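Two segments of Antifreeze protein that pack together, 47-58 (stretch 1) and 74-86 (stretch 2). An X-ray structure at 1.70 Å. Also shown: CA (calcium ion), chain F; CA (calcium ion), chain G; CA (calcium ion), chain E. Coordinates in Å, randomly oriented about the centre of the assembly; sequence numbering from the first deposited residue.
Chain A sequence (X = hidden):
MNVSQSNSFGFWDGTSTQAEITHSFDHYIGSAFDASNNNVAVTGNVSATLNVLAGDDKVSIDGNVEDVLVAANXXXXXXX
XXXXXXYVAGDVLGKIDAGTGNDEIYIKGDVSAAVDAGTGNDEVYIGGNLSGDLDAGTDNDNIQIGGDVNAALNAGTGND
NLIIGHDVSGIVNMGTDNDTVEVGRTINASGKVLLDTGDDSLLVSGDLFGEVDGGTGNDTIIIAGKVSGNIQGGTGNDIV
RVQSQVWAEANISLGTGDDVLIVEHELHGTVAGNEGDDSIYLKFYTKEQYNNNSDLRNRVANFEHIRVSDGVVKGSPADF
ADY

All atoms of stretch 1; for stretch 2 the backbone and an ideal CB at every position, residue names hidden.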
# COMPACT_ATOMS: atom_id res chain seq x y z
N SER A 47 -3.48 14.82 27.05
CA SER A 47 -2.18 15.39 27.35
C SER A 47 -1.44 14.58 28.37
O SER A 47 -0.46 15.07 28.92
CB SER A 47 -2.33 16.82 27.87
OG SER A 47 -3.12 17.58 26.97
N ALA A 48 -1.88 13.34 28.61
CA ALA A 48 -1.06 12.38 29.41
C ALA A 48 -1.27 11.00 28.82
O ALA A 48 -2.13 10.79 27.98
CB ALA A 48 -1.48 12.36 30.88
N THR A 49 -0.49 10.05 29.30
CA THR A 49 -0.65 8.69 28.83
C THR A 49 -2.06 8.19 29.22
O THR A 49 -2.60 8.52 30.29
CB THR A 49 0.44 7.74 29.36
OG1 THR A 49 0.45 7.77 30.78
CG2 THR A 49 1.81 8.16 28.83
N LEU A 50 -2.64 7.40 28.33
CA LEU A 50 -3.98 6.86 28.49
C LEU A 50 -3.85 5.38 28.15
O LEU A 50 -3.53 5.01 27.03
CB LEU A 50 -4.98 7.58 27.56
CG LEU A 50 -6.48 7.46 27.89
CD1 LEU A 50 -7.27 8.51 27.09
CD2 LEU A 50 -6.95 6.04 27.58
N ASN A 51 -4.10 4.54 29.13
CA ASN A 51 -3.96 3.10 28.95
C ASN A 51 -5.20 2.38 29.52
O ASN A 51 -5.39 2.28 30.73
CB ASN A 51 -2.68 2.65 29.67
CG ASN A 51 -2.31 1.15 29.43
OD1 ASN A 51 -3.10 0.35 28.93
ND2 ASN A 51 -1.11 0.77 29.87
N VAL A 52 -6.02 1.85 28.62
CA VAL A 52 -7.24 1.22 29.08
C VAL A 52 -7.09 -0.27 29.40
O VAL A 52 -8.05 -0.91 29.85
CB VAL A 52 -8.45 1.52 28.11
CG1 VAL A 52 -8.96 2.99 28.33
CG2 VAL A 52 -8.07 1.33 26.65
N LEU A 53 -5.86 -0.80 29.22
CA LEU A 53 -5.46 -2.09 29.80
C LEU A 53 -6.35 -3.23 29.28
O LEU A 53 -6.83 -3.20 28.14
CB LEU A 53 -5.48 -2.04 31.37
CG LEU A 53 -4.48 -1.04 31.99
CD1 LEU A 53 -4.85 -0.66 33.43
CD2 LEU A 53 -3.04 -1.58 31.95
N ALA A 54 -6.51 -4.26 30.09
CA ALA A 54 -7.31 -5.41 29.64
C ALA A 54 -8.80 -5.06 29.45
O ALA A 54 -9.30 -4.00 29.91
CB ALA A 54 -7.14 -6.62 30.55
N GLY A 55 -9.49 -5.98 28.79
CA GLY A 55 -10.89 -5.74 28.50
C GLY A 55 -11.06 -5.19 27.10
O GLY A 55 -10.11 -4.69 26.49
N ASP A 56 -12.28 -5.26 26.62
CA ASP A 56 -12.59 -4.72 25.28
C ASP A 56 -13.09 -3.28 25.52
O ASP A 56 -14.25 -3.06 25.91
CB ASP A 56 -13.69 -5.57 24.66
CG ASP A 56 -13.27 -7.03 24.42
OD1 ASP A 56 -12.05 -7.32 24.37
OD2 ASP A 56 -14.19 -7.88 24.31
N ASP A 57 -12.19 -2.33 25.31
CA ASP A 57 -12.38 -0.94 25.76
C ASP A 57 -12.76 -0.07 24.57
O ASP A 57 -12.30 -0.28 23.45
CB ASP A 57 -11.07 -0.40 26.32
CG ASP A 57 -10.53 -1.26 27.46
OD1 ASP A 57 -11.20 -1.41 28.52
OD2 ASP A 57 -9.42 -1.78 27.31
N LYS A 58 -13.53 0.97 24.84
CA LYS A 58 -13.87 1.95 23.83
C LYS A 58 -13.34 3.28 24.37
O LYS A 58 -13.53 3.61 25.55
CB LYS A 58 -15.39 2.09 23.64
CG LYS A 58 -15.73 3.18 22.54
CD LYS A 58 -17.15 2.99 21.97
CE LYS A 58 -17.58 4.15 21.02
NZ LYS A 58 -19.04 3.97 20.67
N UNK A 74 7.59 4.21 23.31
CA UNK A 74 6.50 4.03 24.28
C UNK A 74 5.19 4.62 23.75
O UNK A 74 5.20 5.68 23.14
CB UNK A 74 6.86 4.68 25.62
N UNK A 75 4.06 3.95 23.99
CA UNK A 75 2.78 4.45 23.48
C UNK A 75 2.28 5.55 24.41
O UNK A 75 2.39 5.42 25.63
CB UNK A 75 1.75 3.32 23.37
N UNK A 76 1.73 6.62 23.85
CA UNK A 76 0.97 7.59 24.62
C UNK A 76 -0.43 7.02 24.94
O UNK A 76 -0.90 7.10 26.10
CB UNK A 76 0.86 8.91 23.86
N UNK A 77 -1.04 6.43 23.93
CA UNK A 77 -2.38 5.87 24.08
C UNK A 77 -2.26 4.37 23.82
O UNK A 77 -1.84 3.97 22.73
CB UNK A 77 -3.38 6.53 23.13
N UNK A 78 -2.61 3.56 24.82
CA UNK A 78 -2.50 2.09 24.73
C UNK A 78 -3.88 1.47 24.98
O UNK A 78 -4.48 1.69 26.06
CB UNK A 78 -1.48 1.55 25.73
N UNK A 79 -4.39 0.76 23.98
CA UNK A 79 -5.76 0.18 24.07
C UNK A 79 -5.65 -1.17 24.81
O UNK A 79 -6.65 -1.71 25.32
CB UNK A 79 -6.38 -0.01 22.68
N UNK A 80 -4.42 -1.66 24.91
CA UNK A 80 -4.08 -2.89 25.66
C UNK A 80 -4.56 -4.16 25.00
O UNK A 80 -4.97 -4.20 23.80
CB UNK A 80 -4.67 -2.82 27.07
N UNK A 81 -4.46 -5.24 25.77
CA UNK A 81 -5.04 -6.51 25.35
C UNK A 81 -6.54 -6.31 25.16
O UNK A 81 -7.15 -5.36 25.70
CB UNK A 81 -4.75 -7.62 26.37
N UNK A 82 -7.15 -7.17 24.37
CA UNK A 82 -8.59 -7.01 24.14
C UNK A 82 -8.91 -6.54 22.74
O UNK A 82 -8.04 -6.04 22.02
CB UNK A 82 -9.18 -6.02 25.15
N UNK A 83 -10.19 -6.70 22.38
CA UNK A 83 -10.71 -6.20 21.10
C UNK A 83 -11.23 -4.75 21.34
O UNK A 83 -12.36 -4.56 21.82
CB UNK A 83 -11.81 -7.11 20.56
N UNK A 84 -10.38 -3.76 21.08
CA UNK A 84 -10.62 -2.36 21.51
C UNK A 84 -11.07 -1.47 20.38
O UNK A 84 -10.75 -1.76 19.22
CB UNK A 84 -9.35 -1.77 22.13
N UNK A 85 -11.76 -0.38 20.72
CA UNK A 85 -12.33 0.49 19.66
C UNK A 85 -11.97 1.92 20.01
O UNK A 85 -12.30 2.39 21.12
CB UNK A 85 -13.85 0.32 19.53
N UNK A 86 -11.27 2.57 19.10
CA UNK A 86 -10.77 3.94 19.31
C UNK A 86 -11.29 4.89 18.29
O UNK A 86 -11.32 4.58 17.08
CB UNK A 86 -9.24 3.97 19.29
CA CA F . -8.12 -3.32 26.14
CA CA G . -6.27 -4.48 21.82
CA CA E . -9.99 -1.96 30.41

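Positions 74 and 75 set few terms: no atom of stretch 1 lies within 5.5 Å of either ideal CB, so many residues would serve. They are Val-74 and Ala-75. At position 76 the CB points sideways, 5.1 Å from Thr-49 CG2, and the backbone O already accepts a hydrogen bond from the N of Leu-50 (2.8 Å). A medium apolar side chain could cover the edge of stretch 1 here; the residue is Val-76, whose CG1 comes to 4.1 Å from Ala-48 O.

Position 77 is in parallel register with Leu-50, its CB on the same face as that leucine's side chain. The Leu-50 side chain on this face is apolar, so leucine, isoleucine, valine or methionine would suit. Leu-77 is found, with its CD1 3.8 Å from Leu-50 CD2.

Position 78 pairs with Asn-51 on the other face. Its N donates to Leu-50 O (2.8 Å) and its O accepts from Val-52 N (3.0 Å), while the ideal CB sits 3.8 Å from Asn-51 OD1. A polar residue fits: asparagine, aspartate, serine or threonine. It is Asp-78, and water 1 donates both to its OD2 (2.9 Å) and to Asn-51 OD1 (2.8 Å). Its OD1 accepts from the N of residue 80 (2.9 Å), much as Asn-51 OD1 accepts from Leu-53 N (3.0 Å) in stretch 1.

At 79 the CB points away, 4.5 Å from Val-52 CG2, and the backbone O binds calcium F at 2.3 Å. A long, flexible apolar chain could bend back to the valine. Met-79 does so, bringing SD to 4.1 Å from Val-52 CG2.

Position 80 leaves little choice: phi is 72°, and a CB would lie 2.4 Å from Leu-53 O, a clash. Gly-80 answers both, and its O binds calcium G (2.4 Å).

Position 81 sends its CB sideways near Ala-54, with its own O on calcium F (2.3 Å). A small or polar residue would fit. Thr-81 places OG1 3.5 Å from Ala-54 CB, and OG1 hydrogen-bonds to water 2 (2.7 Å); the water accepts from Gly-55 N (3.1 Å).

Position 82 is stricter still: a CB would clash with Gly-55 O at 2.1 Å, and the backbone angles would jam it against the preceding carbonyl. It is Gly-82, whose O binds calcium G (2.4 Å).

At 83 the backbone N donates to Asp-56 OD1 (2.8 Å), and the CB points sideways, 3.8 Å from that same OD1. Beside this carboxylate a polar side chain with a donor, such as asparagine, glutamine or serine, would suit. Asn-83 uses ND2 to donate to water 3 (3.0 Å), which donates to Asp-56 OD2 (2.7 Å).

Position 84 lies beside Asp-57, with calcium F and calcium G both within reach of a short side chain, so a carboxylate is the natural call. Asp-84 binds calcium F through OD1 and calcium G through OD2, both at 2.3 Å, and OD1 also accepts from Asp-57 N (2.9 Å).

Position 85 pairs with Lys-58 and donates its N to Asp-57 O (2.8 Å); a long polar chain would run beside the lysine. Gln-85 does, NE2 4.0 Å from Lys-58 CE. Position 86 points away and stretch 1 sets no limit there, so many residues would serve; it is Leu-86.

Stretch 2 (74-86) VAVLDMGTGNDQL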
# COMPACT_ATOMS: atom_id res chain seq x y z
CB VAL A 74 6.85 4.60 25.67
CG1 VAL A 74 5.65 4.53 26.61
CG2 VAL A 74 8.05 3.83 26.25
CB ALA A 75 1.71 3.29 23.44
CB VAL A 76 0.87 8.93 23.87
CG1 VAL A 76 -0.04 9.91 24.60
CG2 VAL A 76 2.33 9.52 23.70
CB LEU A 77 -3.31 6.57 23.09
CG LEU A 77 -4.71 6.06 22.88
CD1 LEU A 77 -5.44 5.63 24.10
CD2 LEU A 77 -5.48 7.21 22.20
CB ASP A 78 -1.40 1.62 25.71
CG ASP A 78 -1.13 0.14 25.69
OD1 ASP A 78 -1.74 -0.63 24.92
OD2 ASP A 78 -0.29 -0.30 26.51
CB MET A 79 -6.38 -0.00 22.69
CG MET A 79 -6.53 1.33 21.91
SD MET A 79 -7.56 2.58 22.77
CE MET A 79 -9.23 1.88 22.67
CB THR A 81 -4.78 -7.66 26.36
OG1 THR A 81 -5.39 -7.40 27.64
CG2 THR A 81 -3.24 -7.90 26.52
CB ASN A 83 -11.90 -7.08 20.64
CG ASN A 83 -11.50 -8.53 20.38
OD1 ASN A 83 -10.37 -8.87 19.99
ND2 ASN A 83 -12.47 -9.42 20.60
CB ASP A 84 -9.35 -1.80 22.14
CG ASP A 84 -8.85 -2.66 23.30
OD1 ASP A 84 -9.51 -2.75 24.38
OD2 ASP A 84 -7.78 -3.28 23.16
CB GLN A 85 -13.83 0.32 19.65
CG GLN A 85 -14.51 1.00 18.45
CD GLN A 85 -16.00 0.68 18.40
OE1 GLN A 85 -16.42 -0.42 18.74
NE2 GLN A 85 -16.81 1.65 17.98
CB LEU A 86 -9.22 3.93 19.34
CG LEU A 86 -8.55 5.32 19.30
CD1 LEU A 86 -8.93 6.11 20.57
CD2 LEU A 86 -7.02 5.12 19.22
O HOH W 1 -1.77 -2.02 28.35
O HOH W 2 -7.90 -8.39 27.69
O HOH W 3 -14.97 -8.23 21.77
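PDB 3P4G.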